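Cellulosome protein dockerin type I (Clostridium thermocellum, PDB 2WZ8) probably binds carbohydrate as a family 35 carbohydrate-binding module of a dockerin-bearing cellulosomal protein. Local coordinates at residues I8-A13 against I141-I146; V66-A71 against Y137-D142; D85-I90 against F129-S134; K98-F103 against R112-D117. All coordinates share one frame; numbering follows the deposited sequence. Where two conformers were deposited one is given.

Interaction 1 (I8-A13 against I141-I146); sequences INVYEA and IDKIAI. With CA (calcium ion), chain B.
Tyr11 lays its CB beside CG1 of Ile144, 4.1 Å away, and its ring edge, near the ring plane at CE2, comes to 4.2 Å from CG1 of Ile146. On the other face of the sheet Val10 CG2 meets Ala145 CB, and Val10 CG1 reaches 3.9 Å from Lys143 CD. Backbone bonds set this pairing: Tyr11 and Ile144 form an antiparallel hydrogen-bonded pair, with Tyr11 N to Ile144 O at 2.8 Å and 176°, while the Val10–Ala145 pair is non-hydrogen-bonded. At the start of the strand Ile8 and Asn9 both face Ile146, a classic beta bulge. Ile146 O takes a straight bond from Ile8 N (2.7 Å) and a weak one from Asn9 N. At the far end the strands converge on the calcium ion. Glu12 OE1 binds it at 2.3 Å, its chain bent at chi2 (-71°), and Asp142 binds it twice, through OD1 and through its backbone O at 2.5 Å. The same carbonyl accepts from Ala13 N at 3.0 Å, so one oxygen serves both the metal and an N-H just past the strand, the donor lying above the carbonyl plane. Glu14, Ser33 and Gln36 complete the site. Strand 9-12 is outermost in its sheet; strand 140-147 lies between it and strand 60-69, while Tyr11, Ile144 and Ile146 pack on strand 49-56 of the other sheet.

Interaction 2 (V66-A71 against Y137-D142); sequences VQFANA and YAPNID. With CA (calcium ion), chain B.
Pro139 pushes its CB into the angle between the ring and the backbone of strand 66-69: the atom lies 3.7 Å from CD1 of Phe68 and 3.4 Å from the carbonyl O of Ala69. Phe68 CG lies between the backbone N and the carbonyl carbon (chi1 71°), and the ring continues from there, with the proline ring crossing it obliquely. The next bump comes from Ile141, whose CD1 fits between Val66 CG1, at 3.8 Å, and Phe68 CB, at 4.1 Å; thus Val66 and Phe68, two residues apart on one strand, form the walls of its hollow. Phe68 and Ile141 are an antiparallel non-hydrogen-bonded pair, and the neighbouring Ala69 and Asn140 a hydrogen-bonded one. Ala69 N donates to Asn140 O at 3.0 Å, and the return bond from Asn140 N is weak. Strand directions 134° apart show how strongly the two segments splay. Further along, Asp142 N gives its hydrogen to Gln67 O at 2.8 Å, and Asp142 and Lys143 both face Gln67 as a classic beta bulge. The Phe68 ring also meets Phe102 and Phe103 edge-to-face, which carries the apolar side of the contact into the interior of the beta-sandwich. Chemically the contact is divided: aliphatic and aromatic carbon fills the side of Phe68 and Ile141, whereas the polar end holds Asp142. The bond from Asp142 N to Gln67 O probably helps to position this calcium ligand, consistent with a second-shell role for the Gln67 backbone.

Interaction 3 (D85-I90 against F129-S134); sequences DRYCSI and FYNGTS
Asn131 ND2 is held by two oxygens: it donates to Tyr87 O at 3.0 Å from above the carbonyl plane and is also hydrogen-bonded to Ser136 OG, the nitrogen lying in the plane of the Tyr87 ring at its edge. The neighbouring residues belong to an antiparallel sheet of this beta-sandwich module. Ser89 and Tyr130 make a hydrogen-bonded pair, Ser89 N donating to Tyr130 O at 2.8 Å, nearly along the C=O axis, and Tyr130 N to Ser89 O at 3.0 Å; Ile90 and Phe129 follow as a non-hydrogen-bonded pair. Beside the first pair Ser89 CB sits over the centre of the Tyr130 ring in a CH-pi contact, 3.5 Å from the centroid and 13° off the ring normal. Tyr130 CG lies between the backbone N and the carbonyl carbon (chi1 66°), which puts it 4.1 Å from Ser89 CB. On the interior face Cys88 SG meets the rim of Phe129, 3.7 Å from CD1 and 78° off the ring normal when measured to the centroid, a sulfur-aromatic contact at the edge. Ile90 runs side by side with the same ring, its CD1 4.0 Å from CE1 of Phe129. Both Ile90 and Phe129 also touch Met64 of strand 60-69, so this face looks into the opposite sheet. Asn131 OD1 accepts from Thr133 N, an Asx turn. Ser89 OG is further bonded to Glu97, and a water joins it to Gly132 N.

Interaction 4 (K98-F103 against R112-D117); sequences KGHYFF and RTDIID. With MG (magnesium ion), chain C.
His100 and Ile116 reach toward each other tip to tip, with Ile116 CG1 over the centre of the imidazole, 3.7 Å from the centroid and 10° off the ring normal: a CH-pi contact. The edge of the same ring serves a different partner. His100 NE2 donates to Asp114 OD2 at 2.8 Å and 166°; the oxygen lies in the imidazole plane, yet the donor approaches from above the carboxylate plane, the two planes being 60° apart. Asp114 OD1 binds the magnesium ion at 2.1 Å, and five waters fill the remaining positions. Its two oxygens are thus divided between metal and histidine, OD2 also accepting from two waters. Phe102 meets Ile116 at about a right angle, CZ to CD1 3.8 Å. Phe103 turns its edge to the other strand, CE1 lying 3.7 Å from Arg112 CB. At the opposite end the extended Lys98 slides past Ile116 and bonds through NZ to Asp117 O at 2.9 Å. With strand axes 9.2 Å apart and no backbone bonds between them, this is packing between sheets: strand 98-102, outermost in one and paired with strand 86-92, faces strand 112-120, outermost in the other and paired with strand 60-69.

In the fold
Interactions 1 and 2 are neighbouring strand pairings of one sheet, sharing Ile141 and Asp142 on strand 140-147; interaction 3 is a pairing in the other sheet. All three rest on backbone ladders flanked by apolar or aromatic side chains. Interaction 4 differs in kind, joining the two sheets at their edges without a ladder, through a His–carboxylate bond, a CH-pi contact and a lysine-to-carbonyl bond. Interactions 2 and 3 are buried, 1 and 4 partly so; metal ions lie at 1, 2 and 4, but not at 3. Backbone bonds link the set: Lys143 to Gln67 (1 and 2), Val66 to Asp114 (2 and 4), Arg86 to Phe102 (3 and 4). Across the interior, Phe129 packs on Ile144.

Interaction 1 (I8-A13 against I141-I146)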
# COMPACT_ATOMS: atom_id res chain seq x y z
N ILE A 8 6.18 -6.61 -13.99
CA ILE A 8 7.40 -7.35 -13.74
C ILE A 8 7.34 -8.16 -12.46
O ILE A 8 7.95 -9.22 -12.37
CB ILE A 8 8.68 -6.48 -13.90
CG1 ILE A 8 9.53 -6.43 -12.66
CG2 ILE A 8 8.37 -5.10 -14.49
CD1 ILE A 8 10.82 -5.83 -12.99
N ASN A 9 6.49 -7.73 -11.53
CA ASN A 9 6.19 -8.53 -10.30
C ASN A 9 4.87 -8.05 -9.60
O ASN A 9 4.53 -6.88 -9.63
CB ASN A 9 7.42 -8.50 -9.35
CG ASN A 9 8.54 -9.51 -9.74
OD1 ASN A 9 8.26 -10.68 -9.91
ND2 ASN A 9 9.81 -9.04 -9.83
N VAL A 10 4.10 -8.98 -9.04
CA VAL A 10 2.95 -8.70 -8.15
C VAL A 10 3.24 -9.18 -6.75
O VAL A 10 3.79 -10.26 -6.56
CB VAL A 10 1.67 -9.36 -8.65
CG1 VAL A 10 0.51 -9.14 -7.71
CG2 VAL A 10 1.37 -8.88 -10.11
N TYR A 11 2.87 -8.36 -5.77
CA TYR A 11 3.07 -8.64 -4.35
C TYR A 11 1.78 -8.39 -3.57
O TYR A 11 1.25 -7.28 -3.53
CB TYR A 11 4.18 -7.77 -3.76
CG TYR A 11 5.47 -7.85 -4.56
CD1 TYR A 11 6.43 -8.80 -4.26
CD2 TYR A 11 5.69 -7.02 -5.64
CE1 TYR A 11 7.61 -8.90 -5.01
CE2 TYR A 11 6.87 -7.12 -6.41
CZ TYR A 11 7.82 -8.04 -6.06
OH TYR A 11 8.98 -8.15 -6.83
N GLU A 12 1.32 -9.46 -2.93
CA GLU A 12 0.14 -9.35 -2.06
C GLU A 12 0.52 -8.59 -0.81
O GLU A 12 1.59 -8.81 -0.23
CB GLU A 12 -0.40 -10.72 -1.70
CG GLU A 12 -0.98 -11.45 -2.89
CD GLU A 12 -2.32 -10.90 -3.44
OE1 GLU A 12 -2.94 -10.01 -2.81
OE2 GLU A 12 -2.73 -11.41 -4.54
N ALA A 13 -0.38 -7.73 -0.33
CA ALA A 13 -0.12 -7.00 0.90
C ALA A 13 0.12 -7.97 2.09
O ALA A 13 0.95 -7.76 2.97
CB ALA A 13 -1.28 -6.07 1.19
N ILE A 141 -4.98 -1.97 1.84
CA ILE A 141 -4.14 -2.36 0.70
C ILE A 141 -4.29 -3.85 0.44
O ILE A 141 -4.11 -4.67 1.34
CB ILE A 141 -2.68 -1.97 0.88
CG1 ILE A 141 -2.55 -0.48 1.24
CG2 ILE A 141 -1.84 -2.37 -0.36
CD1 ILE A 141 -2.88 0.45 0.20
N ASP A 142 -4.66 -4.17 -0.79
CA ASP A 142 -4.86 -5.57 -1.24
C ASP A 142 -3.56 -6.20 -1.77
O ASP A 142 -3.13 -7.30 -1.38
CB ASP A 142 -5.98 -5.59 -2.27
CG ASP A 142 -6.34 -6.98 -2.76
OD1 ASP A 142 -5.84 -7.98 -2.20
OD2 ASP A 142 -7.22 -7.05 -3.65
N LYS A 143 -2.96 -5.49 -2.71
CA LYS A 143 -1.73 -5.90 -3.39
C LYS A 143 -1.15 -4.71 -4.14
O LYS A 143 -1.80 -3.69 -4.29
CB LYS A 143 -1.98 -7.06 -4.38
CG LYS A 143 -2.95 -6.75 -5.45
CD LYS A 143 -2.95 -7.82 -6.55
CE LYS A 143 -4.05 -7.63 -7.56
NZ LYS A 143 -3.98 -8.59 -8.72
N ILE A 144 0.09 -4.87 -4.58
CA ILE A 144 0.75 -3.97 -5.52
C ILE A 144 1.33 -4.74 -6.68
O ILE A 144 1.59 -5.95 -6.59
CB ILE A 144 1.84 -3.10 -4.82
CG1 ILE A 144 3.06 -3.92 -4.42
CG2 ILE A 144 1.28 -2.28 -3.62
CD1 ILE A 144 4.19 -3.09 -3.87
N ALA A 145 1.50 -4.04 -7.79
CA ALA A 145 2.20 -4.56 -8.94
C ALA A 145 3.19 -3.55 -9.44
O ALA A 145 2.93 -2.35 -9.38
CB ALA A 145 1.21 -4.92 -10.05
N ILE A 146 4.33 -4.04 -9.90
CA ILE A 146 5.37 -3.16 -10.41
C ILE A 146 5.49 -3.38 -11.90
O ILE A 146 5.67 -4.52 -12.35
CB ILE A 146 6.74 -3.46 -9.75
CG1 ILE A 146 6.65 -3.29 -8.23
CG2 ILE A 146 7.87 -2.59 -10.32
CD1 ILE A 146 6.44 -1.86 -7.77
CA CA B . -4.47 -9.46 -1.20

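Interaction 2 (V66-A71 against Y137-D142)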
# COMPACT_ATOMS: atom_id res chain seq x y z
N VAL A 66 -1.31 0.15 -7.25
CA VAL A 66 -1.79 -0.19 -5.92
C VAL A 66 -3.26 -0.53 -6.01
O VAL A 66 -4.08 0.27 -6.48
CB VAL A 66 -1.58 0.98 -4.93
CG1 VAL A 66 -2.06 0.63 -3.51
CG2 VAL A 66 -0.10 1.44 -4.88
N GLN A 67 -3.60 -1.73 -5.54
CA GLN A 67 -5.00 -2.16 -5.43
C GLN A 67 -5.45 -2.00 -3.99
O GLN A 67 -4.81 -2.50 -3.09
CB GLN A 67 -5.22 -3.58 -5.93
CG GLN A 67 -6.69 -3.99 -5.94
CD GLN A 67 -7.00 -5.15 -6.83
OE1 GLN A 67 -7.42 -6.23 -6.36
NE2 GLN A 67 -6.80 -4.95 -8.11
N PHE A 68 -6.54 -1.28 -3.81
CA PHE A 68 -6.92 -0.77 -2.49
C PHE A 68 -8.43 -0.62 -2.35
O PHE A 68 -9.15 -0.56 -3.37
CB PHE A 68 -6.22 0.58 -2.23
CG PHE A 68 -6.77 1.71 -3.06
CD1 PHE A 68 -7.78 2.52 -2.57
CD2 PHE A 68 -6.33 1.89 -4.36
CE1 PHE A 68 -8.34 3.51 -3.34
CE2 PHE A 68 -6.91 2.86 -5.16
CZ PHE A 68 -7.90 3.68 -4.64
N ALA A 69 -8.89 -0.48 -1.10
CA ALA A 69 -10.27 -0.12 -0.79
C ALA A 69 -10.27 1.09 0.14
O ALA A 69 -9.44 1.20 1.01
CB ALA A 69 -11.05 -1.28 -0.21
N ASN A 70 -11.25 1.96 -0.07
CA ASN A 70 -11.43 3.14 0.77
C ASN A 70 -12.88 3.60 0.72
O ASN A 70 -13.30 4.15 -0.28
CB ASN A 70 -10.54 4.31 0.31
CG ASN A 70 -10.94 5.64 0.96
OD1 ASN A 70 -11.53 5.63 2.05
ND2 ASN A 70 -10.67 6.75 0.30
N ALA A 71 -13.63 3.39 1.81
CA ALA A 71 -15.04 3.81 1.88
C ALA A 71 -15.30 4.81 2.99
O ALA A 71 -16.41 4.91 3.49
CB ALA A 71 -15.99 2.60 2.01
N TYR A 137 -6.09 7.50 8.45
CA TYR A 137 -5.74 6.17 7.94
C TYR A 137 -5.50 6.17 6.45
O TYR A 137 -6.15 6.88 5.66
CB TYR A 137 -6.84 5.14 8.25
CG TYR A 137 -7.00 4.87 9.73
CD1 TYR A 137 -6.23 3.89 10.36
CD2 TYR A 137 -7.86 5.62 10.50
CE1 TYR A 137 -6.35 3.66 11.71
CE2 TYR A 137 -8.00 5.39 11.86
CZ TYR A 137 -7.22 4.42 12.44
OH TYR A 137 -7.38 4.18 13.79
N ALA A 138 -4.54 5.34 6.07
CA ALA A 138 -4.36 4.93 4.67
C ALA A 138 -5.52 4.05 4.20
O ALA A 138 -6.23 3.49 5.02
CB ALA A 138 -3.04 4.15 4.49
N PRO A 139 -5.73 3.95 2.89
CA PRO A 139 -6.66 2.92 2.45
C PRO A 139 -6.19 1.53 2.89
O PRO A 139 -5.00 1.31 3.20
CB PRO A 139 -6.58 3.01 0.93
CG PRO A 139 -5.24 3.54 0.66
CD PRO A 139 -4.94 4.48 1.77
N ASN A 140 -7.13 0.60 2.86
CA ASN A 140 -6.79 -0.83 2.99
C ASN A 140 -6.08 -1.26 1.70
O ASN A 140 -6.52 -0.93 0.61
CB ASN A 140 -8.04 -1.66 3.22
CG ASN A 140 -8.70 -1.39 4.54
OD1 ASN A 140 -8.11 -0.74 5.41
ND2 ASN A 140 -9.90 -1.90 4.71
N ILE A 141 -4.98 -1.97 1.84
CA ILE A 141 -4.14 -2.36 0.70
C ILE A 141 -4.29 -3.85 0.44
O ILE A 141 -4.11 -4.67 1.34
CB ILE A 141 -2.68 -1.97 0.88
CG1 ILE A 141 -2.55 -0.48 1.24
CG2 ILE A 141 -1.84 -2.37 -0.36
CD1 ILE A 141 -2.88 0.45 0.20
N ASP A 142 -4.66 -4.17 -0.79
CA ASP A 142 -4.86 -5.57 -1.24
C ASP A 142 -3.56 -6.20 -1.77
O ASP A 142 -3.13 -7.30 -1.38
CB ASP A 142 -5.98 -5.59 -2.27
CG ASP A 142 -6.34 -6.98 -2.76
OD1 ASP A 142 -5.84 -7.98 -2.20
OD2 ASP A 142 -7.22 -7.05 -3.65
CA CA B . -4.47 -9.46 -1.20

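Interaction 3 (D85-I90 against F129-S134)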
# COMPACT_ATOMS: atom_id res chain seq x y z
N ASP A 85 -11.19 11.17 0.41
CA ASP A 85 -9.95 10.54 0.05
C ASP A 85 -9.30 10.10 1.35
O ASP A 85 -9.52 10.68 2.42
CB ASP A 85 -9.03 11.53 -0.67
CG ASP A 85 -9.42 11.82 -2.12
OD1 ASP A 85 -10.43 11.31 -2.65
OD2 ASP A 85 -8.65 12.61 -2.74
N ARG A 86 -8.48 9.06 1.26
CA ARG A 86 -7.56 8.66 2.33
C ARG A 86 -6.14 8.89 1.87
O ARG A 86 -5.73 8.50 0.78
CB ARG A 86 -7.75 7.19 2.69
CG ARG A 86 -8.84 6.95 3.70
CD ARG A 86 -8.90 5.55 4.23
NE ARG A 86 -9.69 5.45 5.46
CZ ARG A 86 -9.66 4.44 6.31
NH1 ARG A 86 -8.91 3.38 6.07
NH2 ARG A 86 -10.45 4.47 7.39
N TYR A 87 -5.39 9.53 2.75
CA TYR A 87 -3.97 9.84 2.49
C TYR A 87 -3.10 8.69 2.93
O TYR A 87 -3.31 8.07 3.94
CB TYR A 87 -3.59 11.11 3.26
CG TYR A 87 -2.16 11.60 3.04
CD1 TYR A 87 -1.84 12.40 1.97
CD2 TYR A 87 -1.16 11.25 3.92
CE1 TYR A 87 -0.59 12.87 1.78
CE2 TYR A 87 0.15 11.72 3.72
CZ TYR A 87 0.42 12.52 2.64
OH TYR A 87 1.70 13.00 2.45
N CYS A 88 -2.07 8.45 2.15
CA CYS A 88 -0.99 7.56 2.54
C CYS A 88 0.38 8.11 2.21
O CYS A 88 0.57 8.68 1.16
CB CYS A 88 -1.17 6.19 1.87
SG CYS A 88 -0.21 4.85 2.56
N SER A 89 1.32 7.89 3.13
CA SER A 89 2.73 8.16 2.91
C SER A 89 3.36 6.90 2.36
O SER A 89 3.14 5.79 2.85
CB SER A 89 3.44 8.50 4.26
OG SER A 89 2.91 9.69 4.84
N ILE A 90 4.20 7.07 1.35
CA ILE A 90 4.94 5.93 0.74
C ILE A 90 6.43 6.25 0.79
O ILE A 90 6.87 7.26 0.24
CB ILE A 90 4.46 5.74 -0.73
CG1 ILE A 90 2.91 5.50 -0.71
CG2 ILE A 90 5.28 4.66 -1.44
CD1 ILE A 90 2.21 5.52 -2.03
N PHE A 129 4.18 1.73 3.47
CA PHE A 129 2.93 2.48 3.47
C PHE A 129 2.57 2.77 4.93
O PHE A 129 2.56 1.88 5.79
CB PHE A 129 1.81 1.61 2.86
CG PHE A 129 1.94 1.38 1.37
CD1 PHE A 129 1.09 2.03 0.48
CD2 PHE A 129 2.81 0.47 0.87
CE1 PHE A 129 1.17 1.78 -0.89
CE2 PHE A 129 2.95 0.26 -0.50
CZ PHE A 129 2.09 0.90 -1.37
N TYR A 130 2.34 4.04 5.21
CA TYR A 130 1.94 4.45 6.56
C TYR A 130 1.20 5.77 6.55
O TYR A 130 1.19 6.48 5.55
CB TYR A 130 3.20 4.58 7.45
CG TYR A 130 4.18 5.69 7.09
CD1 TYR A 130 4.12 6.91 7.74
CD2 TYR A 130 5.16 5.53 6.11
CE1 TYR A 130 5.01 7.90 7.44
CE2 TYR A 130 6.05 6.55 5.80
CZ TYR A 130 5.96 7.72 6.46
OH TYR A 130 6.87 8.75 6.19
N ASN A 131 0.57 6.10 7.67
CA ASN A 131 0.04 7.44 7.85
C ASN A 131 0.28 7.83 9.30
O ASN A 131 -0.24 7.19 10.21
CB ASN A 131 -1.45 7.49 7.46
CG ASN A 131 -2.03 8.88 7.52
OD1 ASN A 131 -1.64 9.68 8.37
ND2 ASN A 131 -3.05 9.14 6.69
N GLY A 132 1.13 8.83 9.50
CA GLY A 132 1.58 9.25 10.82
C GLY A 132 0.68 10.15 11.59
O GLY A 132 0.93 10.45 12.77
N THR A 133 -0.39 10.61 10.96
CA THR A 133 -1.31 11.56 11.57
C THR A 133 -2.32 10.83 12.46
O THR A 133 -3.02 9.90 12.05
CB THR A 133 -1.97 12.46 10.53
OG1 THR A 133 -0.93 13.16 9.82
CG2 THR A 133 -2.93 13.46 11.16
N SER A 134 -2.38 11.24 13.72
CA SER A 134 -3.35 10.63 14.65
C SER A 134 -4.76 10.74 14.07
O SER A 134 -5.18 11.80 13.60
CB SER A 134 -3.33 11.29 16.06
OG SER A 134 -4.12 12.46 16.05
O HOH W 1 2.18 10.37 7.31

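Interaction 4 (K98-F103 against R112-D117)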
# COMPACT_ATOMS: atom_id res chain seq x y z
N LYS A 98 6.58 10.10 -0.00
CA LYS A 98 5.77 10.65 -1.06
C LYS A 98 4.33 10.42 -0.69
O LYS A 98 3.89 9.29 -0.54
CB LYS A 98 6.11 9.96 -2.37
CG LYS A 98 5.54 10.59 -3.63
CD LYS A 98 5.79 9.70 -4.85
CE LYS A 98 5.14 10.24 -6.15
NZ LYS A 98 5.87 9.75 -7.40
N GLY A 99 3.60 11.49 -0.53
CA GLY A 99 2.18 11.43 -0.17
C GLY A 99 1.32 11.14 -1.38
O GLY A 99 1.56 11.64 -2.48
N HIS A 100 0.28 10.34 -1.17
CA HIS A 100 -0.73 10.10 -2.20
C HIS A 100 -2.13 10.11 -1.60
O HIS A 100 -2.37 9.50 -0.57
CB HIS A 100 -0.47 8.75 -2.87
CG HIS A 100 -1.22 8.57 -4.16
ND1 HIS A 100 -0.80 9.14 -5.35
CD2 HIS A 100 -2.33 7.85 -4.45
CE1 HIS A 100 -1.65 8.81 -6.31
NE2 HIS A 100 -2.60 8.04 -5.79
N TYR A 101 -3.03 10.81 -2.28
CA TYR A 101 -4.44 10.82 -1.91
C TYR A 101 -5.18 9.81 -2.75
O TYR A 101 -5.21 9.90 -3.98
CB TYR A 101 -5.07 12.21 -2.06
CG TYR A 101 -4.64 13.18 -1.00
CD1 TYR A 101 -5.36 13.29 0.19
CD2 TYR A 101 -3.55 14.00 -1.18
CE1 TYR A 101 -5.01 14.17 1.16
CE2 TYR A 101 -3.17 14.93 -0.17
CZ TYR A 101 -3.93 14.98 0.99
OH TYR A 101 -3.63 15.87 2.01
N PHE A 102 -5.70 8.82 -2.06
CA PHE A 102 -6.43 7.70 -2.67
C PHE A 102 -7.92 7.98 -2.68
O PHE A 102 -8.54 8.27 -1.64
CB PHE A 102 -6.17 6.42 -1.88
CG PHE A 102 -4.83 5.82 -2.12
CD1 PHE A 102 -4.66 4.87 -3.09
CD2 PHE A 102 -3.73 6.20 -1.36
CE1 PHE A 102 -3.40 4.31 -3.34
CE2 PHE A 102 -2.49 5.61 -1.57
CZ PHE A 102 -2.34 4.67 -2.56
N PHE A 103 -8.49 7.86 -3.88
CA PHE A 103 -9.92 8.08 -4.11
C PHE A 103 -10.78 7.07 -3.34
O PHE A 103 -10.33 6.10 -2.76
CB PHE A 103 -10.27 8.11 -5.62
CG PHE A 103 -9.97 6.82 -6.37
CD1 PHE A 103 -10.80 5.71 -6.25
CD2 PHE A 103 -8.88 6.73 -7.23
CE1 PHE A 103 -10.54 4.58 -6.98
CE2 PHE A 103 -8.63 5.56 -7.92
CZ PHE A 103 -9.45 4.50 -7.80
N ARG A 112 -10.17 -1.12 -6.10
CA ARG A 112 -9.80 -0.45 -7.35
C ARG A 112 -8.31 -0.20 -7.35
O ARG A 112 -7.60 -0.55 -6.39
CB ARG A 112 -10.56 0.88 -7.54
CG ARG A 112 -12.08 0.74 -7.75
CD ARG A 112 -12.50 0.56 -9.24
NE ARG A 112 -12.38 -0.81 -9.65
CZ ARG A 112 -13.24 -1.77 -9.29
NH1 ARG A 112 -14.30 -1.46 -8.52
NH2 ARG A 112 -13.05 -3.01 -9.71
N THR A 113 -7.81 0.37 -8.43
CA THR A 113 -6.35 0.62 -8.56
C THR A 113 -6.05 2.09 -8.83
O THR A 113 -6.84 2.86 -9.43
CB THR A 113 -5.70 -0.22 -9.65
OG1 THR A 113 -6.28 0.10 -10.92
CG2 THR A 113 -5.89 -1.72 -9.37
N ASP A 114 -4.86 2.45 -8.40
CA ASP A 114 -4.24 3.75 -8.77
C ASP A 114 -2.75 3.55 -8.90
O ASP A 114 -2.19 2.59 -8.39
CB ASP A 114 -4.57 4.83 -7.75
CG ASP A 114 -4.49 6.22 -8.34
OD1 ASP A 114 -4.26 6.41 -9.58
OD2 ASP A 114 -4.62 7.17 -7.54
N ILE A 115 -2.13 4.45 -9.64
CA ILE A 115 -0.71 4.34 -9.99
C ILE A 115 0.08 5.43 -9.32
O ILE A 115 -0.28 6.62 -9.30
CB ILE A 115 -0.50 4.40 -11.51
CG1 ILE A 115 -1.32 3.31 -12.21
CG2 ILE A 115 1.01 4.34 -11.89
CD1 ILE A 115 -1.44 3.45 -13.75
N ILE A 116 1.20 4.99 -8.79
CA ILE A 116 2.18 5.85 -8.14
C ILE A 116 3.56 5.54 -8.69
O ILE A 116 3.98 4.40 -8.69
CB ILE A 116 2.22 5.66 -6.60
CG1 ILE A 116 0.85 5.88 -5.95
CG2 ILE A 116 3.26 6.56 -5.98
CD1 ILE A 116 0.79 5.46 -4.52
N ASP A 117 4.27 6.56 -9.14
CA ASP A 117 5.62 6.34 -9.66
C ASP A 117 6.59 6.21 -8.49
O ASP A 117 6.52 6.95 -7.50
CB ASP A 117 6.06 7.49 -10.58
CG ASP A 117 5.41 7.45 -11.96
OD1 ASP A 117 4.78 6.47 -12.37
OD2 ASP A 117 5.55 8.47 -12.69
MG MG C . -4.03 8.09 -10.86
O HOH W 2 3.10 9.28 -9.20
O HOH W 3 -6.43 8.57 -5.99
O HOH W 4 -4.58 9.47 -9.00
O HOH W 5 -2.05 8.34 -10.21
O HOH W 6 -3.30 6.54 -12.16
O HOH W 7 -6.08 7.58 -11.34
O HOH W 8 -3.81 9.60 -12.11